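Local coordinates for DNR protein (Pseudomonas aeruginosa, PDB 2Z69) that senses nitric oxide as a transcriptional regulator of the CRP/FNR type, probably binding DNA through a domain absent from this sensor-domain fragment, at the interface of chains A and B. Sequence-based numbering; all coordinates share one arbitrary frame. Chains: chain A/B, DNR protein.

Three patches of one two-fold dimer interface follow the C-terminal part of each chain across its partner. In contact 2 helices 127-141 of chain A and 127-140 of chain B meet beside B:Phe93. Contact 3 takes A:Ile145 to A:Leu151 over the sensor barrel of chain B. The C-alpha centres of contacts 2 and 3 are about 14 Å apart, those of contacts 1 and 2 about 15 Å, those of contacts 1 and 3 about 26 Å. Contacts 1 and 2 share the 3-10 helix 89-93, helix 127-141 and residue 153; contacts 1 and 3 share residue 151. Helix pairing and the reciprocal reach of the tails thus tie the sensor domains together.

Contact 1: the interface of chains A and B. Residues chain A 86-90, 140; chain B 151-153.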
loop_
_atom_site.group_PDB
_atom_site.type_symbol
_atom_site.label_atom_id
_atom_site.label_comp_id
_atom_site.label_asym_id
_atom_site.label_seq_id
_atom_site.Cartn_x
_atom_site.Cartn_y
_atom_site.Cartn_z
ATOM N N THR A 86 6.089 17.330 0.689
ATOM C CA THR A 86 6.622 16.582 1.853
ATOM C C THR A 86 7.774 15.742 1.397
ATOM O O THR A 86 7.938 15.541 0.194
ATOM C CB THR A 86 5.615 15.597 2.472
ATOM O OG1 THR A 86 4.897 14.918 1.418
ATOM C CG2 THR A 86 4.648 16.328 3.392
ATOM N N PHE A 87 8.612 15.305 2.342
ATOM C CA PHE A 87 9.640 14.339 2.030
ATOM C C PHE A 87 9.937 13.458 3.202
ATOM O O PHE A 87 9.699 13.844 4.362
ATOM C CB PHE A 87 10.928 14.978 1.458
ATOM C CG PHE A 87 11.602 15.970 2.372
ATOM C CD1 PHE A 87 11.195 17.295 2.396
ATOM C CD2 PHE A 87 12.691 15.592 3.154
ATOM C CE1 PHE A 87 11.832 18.211 3.200
ATOM C CE2 PHE A 87 13.317 16.495 3.972
ATOM C CZ PHE A 87 12.888 17.805 4.002
ATOM N N ALA A 88 10.418 12.253 2.884
ATOM C CA ALA A 88 10.763 11.257 3.891
ATOM C C ALA A 88 9.552 10.530 4.478
ATOM O O ALA A 88 9.723 9.721 5.401
ATOM C CB ALA A 88 11.596 11.896 5.024
ATOM N N GLU A 89 8.349 10.821 3.971
ATOM C CA GLU A 89 7.156 10.127 4.469
ATOM C C GLU A 89 7.158 8.649 4.033
ATOM O O GLU A 89 6.539 7.807 4.667
ATOM C CB GLU A 89 5.838 10.840 4.076
ATOM C CG GLU A 89 5.442 10.686 2.636
ATOM C CD GLU A 89 5.969 11.794 1.730
ATOM O OE1 GLU A 89 6.870 12.559 2.121
ATOM O OE2 GLU A 89 5.467 11.898 0.604
ATOM N N ALA A 90 7.921 8.335 3.007
ATOM C CA ALA A 90 8.078 6.930 2.582
ATOM C C ALA A 90 8.770 6.055 3.624
ATOM O O ALA A 90 8.547 4.859 3.628
ATOM C CB ALA A 90 8.782 6.829 1.254
ATOM N N ARG A 140 3.125 3.036 -7.241
ATOM C CA ARG A 140 4.518 2.590 -7.148
ATOM C C ARG A 140 4.694 1.113 -7.523
ATOM O O ARG A 140 5.631 0.765 -8.246
ATOM C CB ARG A 140 5.081 2.896 -5.766
ATOM C CG ARG A 140 5.379 4.367 -5.608
ATOM C CD ARG A 140 5.208 4.812 -4.184
ATOM N NE ARG A 140 6.485 4.908 -3.490
ATOM C CZ ARG A 140 7.267 5.982 -3.524
ATOM N NH1 ARG A 140 8.411 5.993 -2.850
ATOM N NH2 ARG A 140 6.899 7.050 -4.225
ATOM N N LEU B 151 12.026 8.970 -1.413
ATOM C CA LEU B 151 11.489 8.731 -0.069
ATOM C C LEU B 151 10.184 9.502 0.217
ATOM O O LEU B 151 9.807 9.715 1.367
ATOM C CB LEU B 151 12.549 8.963 1.007
ATOM C CG LEU B 151 13.426 10.199 0.918
ATOM C CD1 LEU B 151 12.636 11.454 0.518
ATOM C CD2 LEU B 151 14.111 10.358 2.256
ATOM N N SER B 152 9.499 9.891 -0.851
ATOM C CA SER B 152 8.202 10.521 -0.767
ATOM C C SER B 152 7.151 9.546 -1.307
ATOM O O SER B 152 7.494 8.476 -1.835
ATOM C CB SER B 152 8.204 11.819 -1.564
ATOM O OG SER B 152 7.206 12.711 -1.107
ATOM N N LEU B 153 5.877 9.908 -1.154
ATOM C CA LEU B 153 4.765 9.115 -1.677
ATOM C C LEU B 153 4.167 9.813 -2.905
ATOM O O LEU B 153 4.894 10.264 -3.804
ATOM C CB LEU B 153 3.691 8.883 -0.595
ATOM C CG LEU B 153 3.673 7.674 0.351
ATOM C CD1 LEU B 153 2.825 6.560 -0.208
ATOM C CD2 LEU B 153 5.039 7.135 0.692
#
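A:Glu89 receives B:Ser152 and B:Leu153 with its carboxylate. Its OE2 accepts two bonds from the same face: the hydroxyl OG of B:Ser152 arrives at 2.6 Å, on the syn side but tilted 31° from the plane, and the backbone N of B:Leu153 lies 2.7 Å from OE2, well above the plane. An acidic side chain suits this place because one oxygen can grip two donors of a passing stretch of irregular tail. OG of B:Ser152, anti to its backbone N (chi1 -156°), also donates to the O of A:Thr86 at 3.2 Å, from above the carbonyl plane. The O of B:Leu151 accepts from A:Ala90 N at 2.9 Å. Small A:Ala88 and A:Ala90 let the tail lie close: CD2 of B:Leu153 comes to 3.6 Å from CA of A:Ala90. The guanidinium of A:Arg140 meets the O of B:Ser152 obliquely from one face, with NH1 2.8 Å away; its N-H groups point elsewhere, so this is no hydrogen bond, though its charge may favour the oxygen. In the second shell, OG1 of A:Thr86 makes weak bonds to both carboxylate oxygens of A:Glu89. The site lies where strand 85-87 of the sensor barrel passes into the 3-10 helix 89-93, with helix 127-141 flanking the tail on the other side.

Contact 2: the interface of chains A and B. Residues chain A 134, 137-138, 141, 153; chain B 93-95, 137.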
loop_
_atom_site.group_PDB
_atom_site.type_symbol
_atom_site.label_atom_id
_atom_site.label_comp_id
_atom_site.label_asym_id
_atom_site.label_seq_id
_atom_site.Cartn_x
_atom_site.Cartn_y
_atom_site.Cartn_z
ATOM N N LEU A 134 -2.866 3.649 0.196
ATOM C CA LEU A 134 -2.896 2.422 -0.614
ATOM C C LEU A 134 -2.824 2.704 -2.119
ATOM O O LEU A 134 -2.215 1.939 -2.851
ATOM C CB LEU A 134 -4.118 1.565 -0.285
ATOM C CG LEU A 134 -4.024 0.595 0.898
ATOM C CD1 LEU A 134 -5.412 0.116 1.340
ATOM C CD2 LEU A 134 -3.176 -0.625 0.563
ATOM N N LEU A 137 0.773 3.826 -2.966
ATOM C CA LEU A 137 1.616 2.642 -3.069
ATOM C C LEU A 137 1.264 1.817 -4.326
ATOM O O LEU A 137 2.159 1.364 -5.037
ATOM C CB LEU A 137 1.550 1.786 -1.790
ATOM C CG LEU A 137 2.192 2.343 -0.507
ATOM C CD1 LEU A 137 2.365 1.239 0.535
ATOM C CD2 LEU A 137 3.537 2.975 -0.782
ATOM N N SER A 138 -0.033 1.666 -4.619
ATOM C CA SER A 138 -0.492 1.056 -5.891
ATOM C C SER A 138 0.207 1.611 -7.137
ATOM O O SER A 138 0.629 0.835 -7.994
ATOM C CB SER A 138 -2.011 1.191 -6.051
ATOM O OG SER A 138 -2.693 0.579 -4.954
ATOM N N LEU A 141 3.775 0.259 -7.066
ATOM C CA LEU A 141 3.752 -1.158 -7.461
ATOM C C LEU A 141 3.424 -1.358 -8.951
ATOM O O LEU A 141 3.661 -2.436 -9.506
ATOM C CB LEU A 141 2.775 -1.954 -6.583
ATOM N N LEU A 153 -0.451 -11.027 -2.399
ATOM C CA LEU A 153 0.077 -10.013 -1.497
ATOM C C LEU A 153 0.746 -10.625 -0.260
ATOM O O LEU A 153 0.548 -11.803 0.065
ATOM C CB LEU A 153 -1.020 -9.026 -1.097
ATOM C CG LEU A 153 -1.513 -8.114 -2.215
ATOM C CD1 LEU A 153 -2.606 -7.213 -1.705
ATOM C CD2 LEU A 153 -0.373 -7.292 -2.753
ATOM N N PHE B 93 -4.489 -3.633 -6.590
ATOM C CA PHE B 93 -3.548 -2.592 -6.162
ATOM C C PHE B 93 -2.413 -2.487 -7.169
ATOM O O PHE B 93 -1.254 -2.242 -6.817
ATOM C CB PHE B 93 -3.007 -2.897 -4.756
ATOM C CG PHE B 93 -4.079 -3.114 -3.725
ATOM C CD1 PHE B 93 -4.466 -4.408 -3.370
ATOM C CD2 PHE B 93 -4.716 -2.030 -3.123
ATOM C CE1 PHE B 93 -5.467 -4.629 -2.414
ATOM C CE2 PHE B 93 -5.729 -2.235 -2.165
ATOM C CZ PHE B 93 -6.107 -3.540 -1.813
ATOM N N MET B 94 -2.771 -2.710 -8.427
ATOM C CA MET B 94 -1.920 -2.447 -9.577
ATOM C C MET B 94 -2.677 -1.441 -10.445
ATOM O O MET B 94 -3.902 -1.487 -10.545
ATOM C CB MET B 94 -1.685 -3.751 -10.348
ATOM C CG MET B 94 -0.591 -4.621 -9.755
ATOM S SD MET B 94 -0.389 -6.223 -10.569
ATOM C CE MET B 94 -0.410 -5.773 -12.301
ATOM N N ASP B 95 -1.985 -0.519 -11.072
ATOM C CA ASP B 95 -2.707 0.417 -11.929
ATOM C C ASP B 95 -2.792 -0.181 -13.329
ATOM O O ASP B 95 -2.387 0.437 -14.308
ATOM C CB ASP B 95 -2.071 1.805 -11.904
ATOM C CG ASP B 95 -2.398 2.584 -10.619
ATOM O OD1 ASP B 95 -3.222 2.105 -9.802
ATOM O OD2 ASP B 95 -1.831 3.690 -10.428
ATOM N N LEU B 137 1.546 -4.449 1.025
ATOM C CA LEU B 137 1.972 -3.693 -0.149
ATOM C C LEU B 137 3.332 -3.082 0.090
ATOM O O LEU B 137 4.148 -3.007 -0.823
ATOM C CB LEU B 137 1.002 -2.552 -0.446
ATOM C CG LEU B 137 -0.179 -2.675 -1.402
ATOM C CD1 LEU B 137 -0.597 -1.241 -1.792
ATOM C CD2 LEU B 137 0.177 -3.477 -2.652
#
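B:Leu137 and A:Leu134 meet through their methyl tips, CD1 of the first lying 3.5 Å from CD2 of the second, with the two side chains at about a right angle. The same CD1 rests 3.7 Å from CB of A:Leu137, while A:Leu137 and B:Leu137 lie alongside, pointing opposite ways, an antiparallel overlap that brings CD1 of A:Leu137 to CB of its twin. Leucine suits such a helix seam, since its branched end packs against several neighbours at once. The other branch of B:Leu137, CD2, meets CD2 of A:Leu153 at 3.9 Å.

Packing against a ring centres on B:Phe93. CD1 of A:Leu153 touches the ring at CD1, 3.8 Å away, the leucine crossing the phenylalanine at about a right angle; CD2 of A:Leu134 reaches CE2 more distantly. A flat, wide ring can thus bridge the helix and the chain end of the partner.

A polar side chain, A:Ser138, also takes part. Its OG sits at the ring edge, in plane, 3.5 Å from CB of B:Phe93, and satisfies itself within its own helix by donating to the O of A:Leu134 at 2.6 Å. With OG beside the backbone N (chi1 -58°), the hydroxyl turns back to that carbonyl, and the compact side chain admits the phenylalanine close to the helix.

Together these contacts hold the dimerization helices against each other and against the partner's sensor domain.

Contact 3: the interface of chains A and B. Residues chain A 145-148, 150-151; chain B 68, 76, 78, 100.
B:Arg68 reaches from strand 63-69 of the cyclic nucleotide-binding-type barrel, the sensor fold of the CRP/FNR family, to A:Ile145 in the tail of chain A. Its NH2 donates to the backbone O of A:Ile145 at 3.3 Å, a long but nearly straight bond (169° at H). The acceptor lies at the edge of the guanidinium, in its plane, while the donor is tilted 27° from the carbonyl plane. Arginine suits the task because its long chain, bent at chi2, carries a flat donor group across to a main-chain oxygen. Within its own chain, the O of B:Val100 lies over one face of the guanidinium, near its outer edge, and may help fix how the group is turned.

The guanidinium also makes van der Waals contacts with the tail. NH1 of B:Arg68 lies 3.7 Å from CA of A:Asp146, and NH2 also packs by CB of A:Ile148. The side chains of A:Ile145 to A:Ile148 are modelled incompletely, although the backbone O used by the bond is present.

Farther along the tail, CD2 of A:Leu151 presses on CG2 of B:Val100 at 3.4 Å, a tight carbon contact between side chains that overlap with opposed directions. The same methyl meets CD2 of B:Leu78 at 3.8 Å, so one leucine branch covers both. The beta-branched valine presents CG2 from between its backbone N and carbonyl carbon, a short, rigid surface for that methyl, and B:Leu78 extends the apolar patch from strand 75-82.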
loop_
_atom_site.group_PDB
_atom_site.type_symbol
_atom_site.label_atom_id
_atom_site.label_comp_id
_atom_site.label_asym_id
_atom_site.label_seq_id
_atom_site.Cartn_x
_atom_site.Cartn_y
_atom_site.Cartn_z
ATOM N N ILE A 145 6.928 -4.139 -14.336
ATOM C CA ILE A 145 6.287 -4.174 -15.660
ATOM C C ILE A 145 6.283 -5.582 -16.269
ATOM O O ILE A 145 5.277 -6.289 -16.204
ATOM C CB ILE A 145 6.942 -3.163 -16.605
ATOM N N ASP A 146 7.404 -5.976 -16.870
ATOM C CA ASP A 146 7.623 -7.365 -17.257
ATOM C C ASP A 146 8.260 -8.085 -16.056
ATOM O O ASP A 146 8.748 -9.281 -16.215
ATOM C CB ASP A 146 8.543 -7.439 -18.502
ATOM N N GLU A 147 8.328 -7.289 -14.924
ATOM C CA GLU A 147 9.053 -7.726 -13.724
ATOM C C GLU A 147 8.158 -8.204 -12.573
ATOM O O GLU A 147 8.610 -8.272 -11.422
ATOM C CB GLU A 147 9.968 -6.619 -13.241
ATOM N N ILE A 148 6.898 -8.530 -12.875
ATOM C CA ILE A 148 5.974 -9.028 -11.864
ATOM C C ILE A 148 6.260 -10.503 -11.597
ATOM O O ILE A 148 6.202 -11.318 -12.524
ATOM C CB ILE A 148 4.519 -8.821 -12.308
ATOM N N THR A 150 4.737 -12.295 -8.731
ATOM C CA THR A 150 3.596 -12.937 -8.035
ATOM C C THR A 150 2.332 -12.091 -8.203
ATOM O O THR A 150 2.431 -10.901 -8.466
ATOM C CB THR A 150 3.874 -13.112 -6.504
ATOM O OG1 THR A 150 2.776 -13.786 -5.870
ATOM C CG2 THR A 150 4.066 -11.767 -5.829
ATOM N N LEU A 151 1.154 -12.694 -8.064
ATOM C CA LEU A 151 -0.095 -11.915 -8.110
ATOM C C LEU A 151 -0.754 -11.942 -6.747
ATOM O O LEU A 151 -1.900 -11.583 -6.602
ATOM C CB LEU A 151 -1.071 -12.402 -9.216
ATOM C CG LEU A 151 -0.641 -12.580 -10.672
ATOM C CD1 LEU A 151 -1.862 -12.726 -11.593
ATOM C CD2 LEU A 151 0.220 -11.432 -11.130
ATOM N N ARG B 68 3.202 -16.588 -17.211
ATOM C CA ARG B 68 3.058 -15.811 -18.443
ATOM C C ARG B 68 3.702 -16.573 -19.607
ATOM O O ARG B 68 4.844 -17.076 -19.497
ATOM C CB ARG B 68 3.746 -14.444 -18.353
ATOM C CG ARG B 68 3.465 -13.609 -17.098
ATOM C CD ARG B 68 4.719 -12.804 -16.730
ATOM N NE ARG B 68 4.455 -11.617 -15.910
ATOM C CZ ARG B 68 4.669 -10.362 -16.311
ATOM N NH1 ARG B 68 5.148 -10.106 -17.521
ATOM N NH2 ARG B 68 4.405 -9.348 -15.502
ATOM N N LYS B 76 6.673 -18.717 -18.444
ATOM C CA LYS B 76 7.385 -18.290 -17.233
ATOM C C LYS B 76 6.460 -18.418 -16.027
ATOM O O LYS B 76 5.419 -17.774 -15.986
ATOM C CB LYS B 76 7.944 -16.864 -17.322
ATOM C CG LYS B 76 8.179 -16.270 -15.920
ATOM C CD LYS B 76 9.276 -15.223 -15.820
ATOM C CE LYS B 76 9.587 -14.892 -14.343
ATOM N NZ LYS B 76 8.380 -14.963 -13.449
ATOM N N LEU B 78 4.931 -18.038 -12.283
ATOM C CA LEU B 78 4.895 -17.084 -11.151
ATOM C C LEU B 78 4.726 -17.821 -9.816
ATOM O O LEU B 78 5.490 -17.590 -8.865
ATOM C CB LEU B 78 3.761 -16.046 -11.327
ATOM C CG LEU B 78 3.971 -14.920 -12.357
ATOM C CD1 LEU B 78 3.843 -15.440 -13.770
ATOM C CD2 LEU B 78 2.986 -13.818 -12.159
ATOM N N VAL B 100 -2.145 -9.862 -15.714
ATOM C CA VAL B 100 -0.788 -9.880 -16.273
ATOM C C VAL B 100 -0.206 -11.308 -16.374
ATOM O O VAL B 100 0.974 -11.465 -16.669
ATOM C CB VAL B 100 0.152 -9.047 -15.369
ATOM C CG1 VAL B 100 -0.224 -7.581 -15.401
ATOM C CG2 VAL B 100 0.058 -9.558 -13.940
#